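Local coordinates for 5-ketofructose reductase (Gluconobacter sp., PDB 7COK), which reduces 5-ketofructose, probably to fructose with a nicotinamide cofactor, as a member of a novel class in the shikimate dehydrogenase family, at residues Ala114-Lys117 and Thr118-Ser121; Gly256-Gly259 and Val260-Leu264; Asp247-Gly250 and Met251-Gln255; Ile139-Glu142 and Leu143-Gly147. All blocks are in the same frame, centred on the assembly; numbering follows the deposited sequence.

Contact 1 of 4, residues Ala114-Lys117 and Thr118-Ser121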
ATOM      1  N   ALA A 114      17.323   5.638 -22.284  1.00 13.74           N
ATOM      2  CA  ALA A 114      17.845   6.730 -21.455  1.00 13.95           C
ATOM      3  C   ALA A 114      19.336   6.556 -21.182  1.00 13.87           C
ATOM      4  O   ALA A 114      20.102   7.509 -21.296  1.00 14.42           O
ATOM      5  CB  ALA A 114      17.072   6.839 -20.154  1.00 13.63           C
ATOM      6  N   SER A 115      19.774   5.345 -20.841  1.00 13.80           N
ATOM      7  CA  SER A 115      21.213   5.099 -20.679  1.00 13.46           C
ATOM      8  C   SER A 115      21.992   5.426 -21.962  1.00 13.84           C
ATOM      9  O   SER A 115      23.043   6.084 -21.913  1.00 15.23           O
ATOM     10  CB  SER A 115      21.467   3.652 -20.276  1.00 13.77           C
ATOM     11  OG  SER A 115      21.031   3.401 -18.927  1.00 13.80           O
ATOM     12  N   LEU A 116      21.457   4.976 -23.106  1.00 14.19           N
ATOM     13  CA  LEU A 116      22.090   5.202 -24.419  1.00 14.87           C
ATOM     14  C   LEU A 116      22.285   6.694 -24.679  1.00 15.89           C
ATOM     15  O   LEU A 116      23.375   7.125 -25.077  1.00 15.57           O
ATOM     16  CB  LEU A 116      21.268   4.567 -25.555  1.00 15.21           C
ATOM     17  CG  LEU A 116      21.963   4.654 -26.926  1.00 15.04           C
ATOM     18  CD1 LEU A 116      23.255   3.849 -26.970  1.00 15.81           C
ATOM     19  CD2 LEU A 116      21.014   4.274 -28.051  1.00 15.82           C
ATOM     20  N   LYS A 117      21.234   7.468 -24.420  1.00 16.36           N
ATOM     21  CA  LYS A 117      21.227   8.903 -24.685  1.00 17.07           C
ATOM     22  C   LYS A 117      22.283   9.687 -23.896  1.00 17.72           C
ATOM     23  O   LYS A 117      22.662  10.795 -24.311  1.00 18.72           O
ATOM     24  CB  LYS A 117      19.826   9.469 -24.492  1.00 17.47           C
ATOM     25  CG  LYS A 117      18.924   9.137 -25.676  1.00 19.55           C
ATOM     26  CD  LYS A 117      17.476   9.527 -25.468  1.00 22.32           C
ATOM     27  CE  LYS A 117      16.690   9.433 -26.758  1.00 25.64           C
ATOM     28  NZ  LYS A 117      15.327  10.013 -26.599  1.00 27.78           N
ATOM     29  N   THR A 118      22.791   9.114 -22.802  1.00 18.16           N
ATOM     30  CA  THR A 118      23.928   9.740 -22.091  1.00 19.78           C
ATOM     31  C   THR A 118      25.225   9.696 -22.892  1.00 19.88           C
ATOM     32  O   THR A 118      26.175  10.431 -22.575  1.00 20.35           O
ATOM     33  CB  THR A 118      24.202   9.148 -20.681  1.00 19.71           C
ATOM     34  OG1 THR A 118      24.620   7.792 -20.794  1.00 21.27           O
ATOM     35  CG2 THR A 118      22.969   9.228 -19.784  1.00 19.97           C
ATOM     36  N   VAL A 119      25.306   8.816 -23.888  1.00 19.48           N
ATOM     37  CA  VAL A 119      26.562   8.676 -24.646  1.00 20.42           C
ATOM     38  C   VAL A 119      26.451   9.032 -26.128  1.00 21.44           C
ATOM     39  O   VAL A 119      27.427   9.490 -26.722  1.00 22.96           O
ATOM     40  CB  VAL A 119      27.250   7.303 -24.427  1.00 21.23           C
ATOM     41  CG1 VAL A 119      27.632   7.129 -22.956  1.00 21.20           C
ATOM     42  CG2 VAL A 119      26.381   6.143 -24.892  1.00 20.81           C
ATOM     43  N   THR A 120      25.282   8.789 -26.717  1.00 21.10           N
ATOM     44  CA  THR A 120      25.055   9.037 -28.144  1.00 23.76           C
ATOM     45  C   THR A 120      23.558   9.016 -28.475  1.00 23.59           C
ATOM     46  O   THR A 120      22.731   8.573 -27.654  1.00 23.37           O
ATOM     47  CB  THR A 120      25.870   8.048 -29.033  1.00 25.97           C
ATOM     48  OG1 THR A 120      25.604   8.305 -30.413  1.00 28.34           O
ATOM     49  CG2 THR A 120      25.568   6.581 -28.699  1.00 26.98           C
ATOM     50  N   SER A 121      23.207   9.505 -29.663  1.00 21.51           N
ATOM     51  CA  SER A 121      21.823   9.429 -30.133  1.00 21.40           C
ATOM     52  C   SER A 121      21.587   8.118 -30.869  1.00 21.31           C
ATOM     53  O   SER A 121      22.466   7.655 -31.591  1.00 22.63           O
ATOM     54  CB  SER A 121      21.486  10.606 -31.050  1.00 22.94           C
ATOM     55  OG  SER A 121      20.128  10.540 -31.476  1.00 24.66           O
TER
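The carbonyl O of S115 takes two donors from T118, and that grip is the tight side of the turn that follows helix 110-117. T118 OG1 donates to S115 O at 2.6 Å, lying in the carbonyl plane, while T118 N reaches the same oxygen from well above that plane. The threonine can do this because its hydroxyl sits between its own backbone N and carbonyl carbon (chi1 65°), turned back onto the last turn of the helix. One residue on, L116 O also takes two donors, here the N-H groups of successive residues: V119 N at 2.8 Å from above the carbonyl plane and T120 N at 3.0 Å within it. T120 O also comes within 3.3 Å of K117 CA, a CA-H...O contact.

The side chains meet more loosely. L116 CD1 lies 4.0 Å from T120 CG2 and only brushes V119 CG2. K117, an extended chain, and T118 form the solvent side. T120 OG1 turns to K125 NZ, its hydrogen-bond partner. On the inner side L116 and T120 rest on V221 of strand 221-224; V119, though largely exposed, still touches V221 and L246 of strand 245-246. A114 and S115 lie against helix 248-264.

Contact 2 of 4, residues Gly256-Gly259 and Val260-Leu264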
ATOM      1  N   GLY A 256      12.867   2.996 -13.452  1.00 13.13           N
ATOM      2  CA  GLY A 256      12.163   3.496 -12.255  1.00 12.53           C
ATOM      3  C   GLY A 256      11.968   4.991 -12.288  1.00 12.84           C
ATOM      4  O   GLY A 256      10.914   5.487 -11.869  1.00 13.77           O
ATOM      5  N   VAL A 257      13.002   5.719 -12.723  1.00 12.35           N
ATOM      6  CA  VAL A 257      12.900   7.180 -12.860  1.00 12.19           C
ATOM      7  C   VAL A 257      11.794   7.562 -13.849  1.00 12.62           C
ATOM      8  O   VAL A 257      10.935   8.400 -13.538  1.00 12.39           O
ATOM      9  CB  VAL A 257      14.237   7.827 -13.257  1.00 12.26           C
ATOM     10  CG1 VAL A 257      14.075   9.313 -13.636  1.00 11.72           C
ATOM     11  CG2 VAL A 257      15.251   7.677 -12.135  1.00 12.90           C
ATOM     12  N   ILE A 258      11.812   6.938 -15.032  1.00 12.74           N
ATOM     13  CA  ILE A 258      10.786   7.192 -16.046  1.00 12.74           C
ATOM     14  C   ILE A 258       9.377   6.884 -15.543  1.00 12.37           C
ATOM     15  O   ILE A 258       8.467   7.680 -15.787  1.00 13.26           O
ATOM     16  CB  ILE A 258      11.120   6.440 -17.355  1.00 13.02           C
ATOM     17  CG1 ILE A 258      12.368   7.042 -18.020  1.00 13.56           C
ATOM     18  CG2 ILE A 258       9.943   6.428 -18.341  1.00 13.66           C
ATOM     19  CD1 ILE A 258      13.093   6.056 -18.918  1.00 15.14           C
ATOM     20  N   GLY A 259       9.214   5.753 -14.859  1.00 12.66           N
ATOM     21  CA  GLY A 259       7.917   5.344 -14.312  1.00 13.72           C
ATOM     22  C   GLY A 259       7.373   6.360 -13.321  1.00 12.88           C
ATOM     23  O   GLY A 259       6.204   6.730 -13.381  1.00 13.21           O
ATOM     24  N   VAL A 260       8.225   6.804 -12.401  1.00 12.28           N
ATOM     25  CA  VAL A 260       7.802   7.794 -11.417  1.00 12.35           C
ATOM     26  C   VAL A 260       7.543   9.157 -12.060  1.00 12.21           C
ATOM     27  O   VAL A 260       6.632   9.871 -11.631  1.00 12.98           O
ATOM     28  CB  VAL A 260       8.764   7.853 -10.221  1.00 12.45           C
ATOM     29  CG1 VAL A 260       8.363   8.940  -9.242  1.00 12.90           C
ATOM     30  CG2 VAL A 260       8.786   6.514  -9.491  1.00 13.24           C
ATOM     31  N   GLU A 261       8.311   9.507 -13.096  1.00 12.27           N
ATOM     32  CA  GLU A 261       7.972  10.688 -13.893  1.00 13.00           C
ATOM     33  C   GLU A 261       6.565  10.591 -14.475  1.00 13.22           C
ATOM     34  O   GLU A 261       5.808  11.557 -14.403  1.00 14.18           O
ATOM     35  CB  GLU A 261       9.003  10.968 -14.986  1.00 14.08           C
ATOM     36  CG  GLU A 261      10.332  11.487 -14.473  1.00 16.25           C
ATOM     37  CD  GLU A 261      11.386  11.577 -15.565  1.00 18.11           C
ATOM     38  OE1 GLU A 261      11.262  10.926 -16.638  1.00 21.94           O
ATOM     39  OE2 GLU A 261      12.365  12.315 -15.344  1.00 18.52           O
ATOM     40  N   ILE A 262       6.218   9.421 -15.003  1.00 13.50           N
ATOM     41  CA  ILE A 262       4.871   9.178 -15.559  1.00 14.34           C
ATOM     42  C   ILE A 262       3.817   9.295 -14.465  1.00 14.83           C
ATOM     43  O   ILE A 262       2.776   9.904 -14.670  1.00 16.93           O
ATOM     44  CB  ILE A 262       4.800   7.816 -16.298  1.00 14.50           C
ATOM     45  CG1 ILE A 262       5.616   7.890 -17.606  1.00 13.62           C
ATOM     46  CG2 ILE A 262       3.355   7.405 -16.611  1.00 14.50           C
ATOM     47  CD1 ILE A 262       5.896   6.549 -18.272  1.00 13.83           C
ATOM     48  N   TRP A 263       4.081   8.695 -13.313  1.00 14.16           N
ATOM     49  CA  TRP A 263       3.103   8.663 -12.224  1.00 14.40           C
ATOM     50  C   TRP A 263       2.882   9.977 -11.499  1.00 15.74           C
ATOM     51  O   TRP A 263       1.735  10.325 -11.138  1.00 15.47           O
ATOM     52  CB  TRP A 263       3.524   7.634 -11.178  1.00 14.21           C
ATOM     53  CG  TRP A 263       3.520   6.221 -11.656  1.00 13.90           C
ATOM     54  CD1 TRP A 263       2.821   5.696 -12.710  1.00 14.35           C
ATOM     55  CD2 TRP A 263       4.169   5.131 -11.023  1.00 13.90           C
ATOM     56  NE1 TRP A 263       3.057   4.347 -12.800  1.00 15.89           N
ATOM     57  CE2 TRP A 263       3.867   3.970 -11.764  1.00 14.74           C
ATOM     58  CE3 TRP A 263       5.016   5.024  -9.913  1.00 14.77           C
ATOM     59  CZ2 TRP A 263       4.377   2.707 -11.423  1.00 15.98           C
ATOM     60  CZ3 TRP A 263       5.515   3.790  -9.566  1.00 15.63           C
ATOM     61  CH2 TRP A 263       5.195   2.634 -10.324  1.00 16.53           C
ATOM     62  N   LEU A 264       3.977  10.693 -11.244  1.00 16.30           N
ATOM     63  CA  LEU A 264       3.948  11.773 -10.249  1.00 17.10           C
ATOM     64  C   LEU A 264       4.550  13.077 -10.699  1.00 16.39           C
ATOM     65  O   LEU A 264       4.535  14.055  -9.943  1.00 16.84           O
ATOM     66  CB  LEU A 264       4.663  11.331  -8.971  1.00 20.01           C
ATOM     67  CG  LEU A 264       3.845  10.399  -8.092  1.00 21.07           C
ATOM     68  CD1 LEU A 264       4.752   9.801  -7.039  1.00 21.89           C
ATOM     69  CD2 LEU A 264       2.664  11.144  -7.480  1.00 21.15           C
TER
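Backbone hydrogen bonds set the frame between G256-G259 and V260-L264, both within helix 248-264. Each N-H of the second segment from V260 to W263 donates to the carbonyl four residues earlier: V260 N to G256 O, E261 N to V257 O at 2.9 Å, I262 N to I258 O, and W263 N to G259 O, also at 2.9 Å. This is plain alpha-helical bonding.

Apolar contact is light: I258 CG2 meets I262 CD1 at 4.0 Å, the two isoleucines crossing at a slant on one flank. A methyl against a carboxylate makes a separate van der Waals touch, V257 CG1 lying 3.9 Å from E261 OE2. The glutamate chain runs extended back along the helix with CG anti to its carbonyl carbon (chi1 -72°), which brings E261 CG to 3.3 Å from V257 O.

One contact involves a ring. G259 O lies over a face of the W263 indole, 3.2 Å above its plane and offset toward the rim; W263 CG is the nearest ring atom. The W263 side chain also touches Y31, C94 and T11, and its NE1 makes a weak hydrogen bond to V95 O, so this end of the helix is set against helix 23-34 and the mixed sheet of the substrate-binding domain.

E261 OE2 has its polar partner in T267 OG1, so the methyl of V257 probably need only lie beside the carboxylate without serving it. Across the contact the side chains add van der Waals touches and a carbonyl oxygen over a ring face; the directed bonds are all main-chain.

Contact 3 of 4, residues Asp247-Gly250 and Met251-Gln255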
ATOM      1  N   ASP A 247      25.679  -0.279 -18.317  1.00 14.25           N
ATOM      2  CA  ASP A 247      25.278  -1.402 -17.491  1.00 14.73           C
ATOM      3  C   ASP A 247      23.773  -1.496 -17.194  1.00 13.81           C
ATOM      4  O   ASP A 247      23.020  -0.506 -17.268  1.00 12.82           O
ATOM      5  CB  ASP A 247      26.103  -1.406 -16.204  1.00 16.02           C
ATOM      6  CG  ASP A 247      25.647  -0.355 -15.234  1.00 17.15           C
ATOM      7  OD1 ASP A 247      24.687  -0.629 -14.475  1.00 17.30           O
ATOM      8  OD2 ASP A 247      26.248   0.734 -15.218  1.00 20.34           O
ATOM      9  N   GLY A 248      23.349  -2.706 -16.859  1.00 13.46           N
ATOM     10  CA  GLY A 248      21.930  -3.010 -16.713  1.00 12.75           C
ATOM     11  C   GLY A 248      21.323  -2.477 -15.447  1.00 12.87           C
ATOM     12  O   GLY A 248      20.110  -2.315 -15.364  1.00 12.99           O
ATOM     13  N   LEU A 249      22.160  -2.218 -14.442  1.00 12.03           N
ATOM     14  CA  LEU A 249      21.666  -1.647 -13.173  1.00 12.03           C
ATOM     15  C   LEU A 249      21.251  -0.202 -13.434  1.00 12.60           C
ATOM     16  O   LEU A 249      20.150   0.197 -13.046  1.00 12.80           O
ATOM     17  CB  LEU A 249      22.728  -1.812 -12.072  1.00 12.98           C
ATOM     18  CG  LEU A 249      22.409  -1.431 -10.626  1.00 14.07           C
ATOM     19  CD1 LEU A 249      23.399  -2.123  -9.701  1.00 15.25           C
ATOM     20  CD2 LEU A 249      22.486   0.059 -10.387  1.00 15.34           C
ATOM     21  N   GLY A 250      22.089   0.556 -14.147  1.00 12.02           N
ATOM     22  CA  GLY A 250      21.716   1.907 -14.560  1.00 11.72           C
ATOM     23  C   GLY A 250      20.405   1.925 -15.344  1.00 11.67           C
ATOM     24  O   GLY A 250      19.605   2.859 -15.254  1.00 11.41           O
ATOM     25  N   MET A 251      20.192   0.894 -16.155  1.00 12.07           N
ATOM     26  CA  MET A 251      18.978   0.833 -16.978  1.00 12.67           C
ATOM     27  C   MET A 251      17.737   0.615 -16.118  1.00 13.02           C
ATOM     28  O   MET A 251      16.691   1.246 -16.336  1.00 12.47           O
ATOM     29  CB  MET A 251      19.094  -0.278 -18.019  1.00 12.53           C
ATOM     30  CG  MET A 251      20.173  -0.079 -19.043  1.00 13.16           C
ATOM     31  SD  MET A 251      20.111  -1.450 -20.215  1.00 14.52           S
ATOM     32  CE  MET A 251      21.797  -1.421 -20.831  1.00 14.38           C
ATOM     33  N   LEU A 252      17.848  -0.275 -15.137  1.00 12.65           N
ATOM     34  CA  LEU A 252      16.780  -0.464 -14.168  1.00 12.90           C
ATOM     35  C   LEU A 252      16.475   0.827 -13.406  1.00 12.27           C
ATOM     36  O   LEU A 252      15.309   1.179 -13.221  1.00 12.04           O
ATOM     37  CB  LEU A 252      17.165  -1.569 -13.192  1.00 14.53           C
ATOM     38  CG  LEU A 252      16.717  -3.006 -13.395  1.00 17.38           C
ATOM     39  CD1 LEU A 252      17.079  -3.757 -12.126  1.00 18.32           C
ATOM     40  CD2 LEU A 252      15.228  -3.123 -13.692  1.00 18.57           C
ATOM     41  N   VAL A 253      17.513   1.540 -12.980  1.00 11.70           N
ATOM     42  CA  VAL A 253      17.313   2.819 -12.317  1.00 11.85           C
ATOM     43  C   VAL A 253      16.560   3.783 -13.226  1.00 12.07           C
ATOM     44  O   VAL A 253      15.569   4.397 -12.806  1.00 12.07           O
ATOM     45  CB  VAL A 253      18.653   3.387 -11.820  1.00 11.73           C
ATOM     46  CG1 VAL A 253      18.497   4.822 -11.323  1.00 11.93           C
ATOM     47  CG2 VAL A 253      19.194   2.508 -10.704  1.00 11.83           C
ATOM     48  N   ASN A 254      17.002   3.882 -14.475  1.00 12.13           N
ATOM     49  CA  ASN A 254      16.319   4.753 -15.440  1.00 12.40           C
ATOM     50  C   ASN A 254      14.865   4.399 -15.648  1.00 12.53           C
ATOM     51  O   ASN A 254      14.031   5.281 -15.814  1.00 13.11           O
ATOM     52  CB  ASN A 254      17.058   4.806 -16.778  1.00 13.80           C
ATOM     53  CG  ASN A 254      18.334   5.617 -16.697  1.00 15.44           C
ATOM     54  OD1 ASN A 254      18.417   6.576 -15.916  1.00 17.40           O
ATOM     55  ND2 ASN A 254      19.328   5.262 -17.509  1.00 16.58           N
ATOM     56  N   GLN A 255      14.568   3.105 -15.659  1.00 12.52           N
ATOM     57  CA  GLN A 255      13.198   2.641 -15.834  1.00 13.36           C
ATOM     58  C   GLN A 255      12.321   3.095 -14.657  1.00 13.08           C
ATOM     59  O   GLN A 255      11.180   3.540 -14.839  1.00 13.78           O
ATOM     60  CB  GLN A 255      13.201   1.130 -15.906  1.00 14.94           C
ATOM     61  CG  GLN A 255      11.851   0.544 -16.211  1.00 18.17           C
ATOM     62  CD  GLN A 255      11.954  -0.849 -16.799  1.00 19.58           C
ATOM     63  OE1 GLN A 255      10.981  -1.335 -17.349  1.00 20.27           O
ATOM     64  NE2 GLN A 255      13.141  -1.487 -16.703  1.00 21.47           N
TER
HETATM   65  O   HOH W   1      20.966   5.373 -14.301  1.00 23.34           O
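D247 is the N-cap of helix 248-264, and the backbone of D247-G250 and M251-Q255 forms the first turns of that helix. L252 N donates to G248 O, V253 N to L249 O at 3.0 Å, and N254 N to G250 O at 2.9 Å. The bond from M251 N to D247 O is weak. At the start, D247 OD1 accepts from G250 N at 2.9 Å, met from above the carboxylate plane; its carboxylate would probably also favour the positive end of the helix dipole.

Among the side chains, L249 CD2 and V253 CG2 meet at 4.1 Å on the flank facing helix 270-281. M251 leaves on a different flank: chi1 near -64° swings CG beside its own backbone N and puts M251 CG 3.4 Å from D247 O. The extended chain brings CE near the same oxygen, while the side chain packs on F112 of helix 110-117. With an alanine here, the space beside D247 O and against helix 110-117 would probably be left unfilled. N254 ND2 makes a weak bond to S115 OG, while a water donates to G250 O at 3.0 Å and, weakly, to N254 OD1.

Contact 4 of 4, residues Ile139-Glu142 and Leu143-Gly147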
ATOM      1  N   ILE A 139      13.313  -3.238 -26.468  1.00 12.15           N
ATOM      2  CA  ILE A 139      14.503  -2.465 -26.838  1.00 11.61           C
ATOM      3  C   ILE A 139      14.496  -2.181 -28.355  1.00 12.01           C
ATOM      4  O   ILE A 139      14.721  -1.059 -28.772  1.00 12.32           O
ATOM      5  CB  ILE A 139      15.813  -3.151 -26.380  1.00 12.46           C
ATOM      6  CG1 ILE A 139      15.938  -2.982 -24.869  1.00 13.78           C
ATOM      7  CG2 ILE A 139      17.041  -2.521 -27.037  1.00 12.66           C
ATOM      8  CD1 ILE A 139      16.944  -3.927 -24.238  1.00 14.64           C
ATOM      9  N   ALA A 140      14.200  -3.199 -29.165  1.00 11.87           N
ATOM     10  CA  ALA A 140      14.126  -3.025 -30.622  1.00 11.52           C
ATOM     11  C   ALA A 140      13.062  -1.983 -31.016  1.00 11.62           C
ATOM     12  O   ALA A 140      13.330  -1.081 -31.805  1.00 12.06           O
ATOM     13  CB  ALA A 140      13.890  -4.356 -31.313  1.00 11.79           C
ATOM     14  N   VAL A 141      11.879  -2.071 -30.399  1.00 11.23           N
ATOM     15  CA  VAL A 141      10.820  -1.097 -30.700  1.00 12.52           C
ATOM     16  C   VAL A 141      11.248   0.305 -30.307  1.00 13.37           C
ATOM     17  O   VAL A 141      11.063   1.228 -31.094  1.00 13.46           O
ATOM     18  CB  VAL A 141       9.473  -1.486 -30.062  1.00 12.09           C
ATOM     19  CG1 VAL A 141       8.431  -0.354 -30.178  1.00 13.15           C
ATOM     20  CG2 VAL A 141       8.932  -2.735 -30.750  1.00 12.89           C
ATOM     21  N   GLU A 142      11.771   0.478 -29.088  1.00 13.52           N
ATOM     22  CA  GLU A 142      12.137   1.822 -28.636  1.00 13.60           C
ATOM     23  C   GLU A 142      13.234   2.451 -29.506  1.00 13.58           C
ATOM     24  O   GLU A 142      13.191   3.637 -29.839  1.00 12.99           O
ATOM     25  CB  GLU A 142      12.543   1.841 -27.164  1.00 14.24           C
ATOM     26  CG  GLU A 142      11.442   1.462 -26.170  1.00 15.54           C
ATOM     27  CD  GLU A 142      10.231   2.387 -26.112  1.00 16.69           C
ATOM     28  OE1 GLU A 142      10.203   3.468 -26.729  1.00 18.77           O
ATOM     29  OE2 GLU A 142       9.265   2.034 -25.411  1.00 16.89           O
ATOM     30  N   LEU A 143      14.198   1.657 -29.918  1.00 13.77           N
ATOM     31  CA  LEU A 143      15.241   2.143 -30.816  1.00 13.42           C
ATOM     32  C   LEU A 143      14.681   2.551 -32.175  1.00 13.30           C
ATOM     33  O   LEU A 143      15.054   3.602 -32.717  1.00 13.89           O
ATOM     34  CB  LEU A 143      16.305   1.055 -30.990  1.00 14.57           C
ATOM     35  CG  LEU A 143      17.390   0.908 -29.928  1.00 15.39           C
ATOM     36  CD1 LEU A 143      17.983  -0.463 -30.102  1.00 16.51           C
ATOM     37  CD2 LEU A 143      18.468   1.956 -30.136  1.00 15.82           C
ATOM     38  N   ALA A 144      13.795   1.713 -32.724  1.00 13.80           N
ATOM     39  CA  ALA A 144      13.137   1.986 -33.993  1.00 15.03           C
ATOM     40  C   ALA A 144      12.317   3.265 -33.932  1.00 15.44           C
ATOM     41  O   ALA A 144      12.459   4.108 -34.807  1.00 17.18           O
ATOM     42  CB  ALA A 144      12.273   0.807 -34.400  1.00 14.94           C
ATOM     43  N   LEU A 145      11.489   3.429 -32.887  1.00 15.91           N
ATOM     44  CA  LEU A 145      10.715   4.676 -32.699  1.00 17.11           C
ATOM     45  C   LEU A 145      11.595   5.898 -32.470  1.00 16.86           C
ATOM     46  O   LEU A 145      11.201   7.030 -32.792  1.00 18.53           O
ATOM     47  CB  LEU A 145       9.669   4.529 -31.583  1.00 16.67           C
ATOM     48  CG  LEU A 145       8.577   3.479 -31.800  1.00 17.19           C
ATOM     49  CD1 LEU A 145       7.694   3.467 -30.561  1.00 17.86           C
ATOM     50  CD2 LEU A 145       7.772   3.688 -33.084  1.00 19.19           C
ATOM     51  N   ALA A 146      12.802   5.679 -31.954  1.00 16.70           N
ATOM     52  CA  ALA A 146      13.737   6.761 -31.715  1.00 17.10           C
ATOM     53  C   ALA A 146      14.644   7.050 -32.916  1.00 17.10           C
ATOM     54  O   ALA A 146      15.625   7.807 -32.783  1.00 17.72           O
ATOM     55  CB  ALA A 146      14.574   6.451 -30.494  1.00 16.82           C
ATOM     56  N   GLY A 147      14.361   6.402 -34.048  1.00 16.74           N
ATOM     57  CA  GLY A 147      15.031   6.706 -35.306  1.00 16.67           C
ATOM     58  C   GLY A 147      16.222   5.870 -35.708  1.00 17.21           C
ATOM     59  O   GLY A 147      16.923   6.234 -36.660  1.00 16.77           O
TER
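Helix 134-145 is the helix of a beta-alpha-beta unit between strands 126-130 and 150-155, following a glycine-rich turn consistent with a Rossmann-type dinucleotide site; I139 and L143 pack together along it, as do V141 and L145. I139 CG2 lies 3.8 Å from L143 CD1, the two chains side by side and pointing the same way. On another flank V141 CG1 meets L145 CD1 at 3.9 Å in the same fashion. With chi1 at -62°, the L145 chain leans back along the helix and lays CG 3.4 Å from V141 O, the oxygen that L145 N also reaches at 2.9 Å. Were L145 cut back to an alanine, V141 CG1 would probably lose its apolar neighbour and a gap open toward E84 and S85 of helix 84-89.

A Schellman motif ends the helix: G147, at positive phi, is its C-prime residue, and G147 N donates to A144 O at 3.1 Å. The bond from A146 N to E142 O, 3.0 Å, is distinctly bent. E142 itself folds away at chi2 toward S85 OG and K110 NZ. Two kinds of chemistry meet here: hydrocarbon chains lying alongside each other on two flanks, and one buried carboxylate whose charge is answered by a salt bridge to K110 and a hydrogen bond from S85.

From the N terminus, contact 1 comes first, turning the chain out of helix 110-117 toward strand 126-130. Contact 4 follows on helix 134-145, and contacts 3 and 2 come last, consecutive on helix 248-264. All four are local, so each closes a turn only, and they run in series with none nesting or crossing. In space contact 1 is the meeting point: L116 CD2 touches L143 CD2 of contact 4 at 4.0 Å, segment 114-117 lies against segment 251-255 of contact 3, and it also reaches segment 256-259 of contact 2. Helix 110-117 thus ties the Rossmann-type unit to helix 248-264, which runs on to the substrate-binding domain.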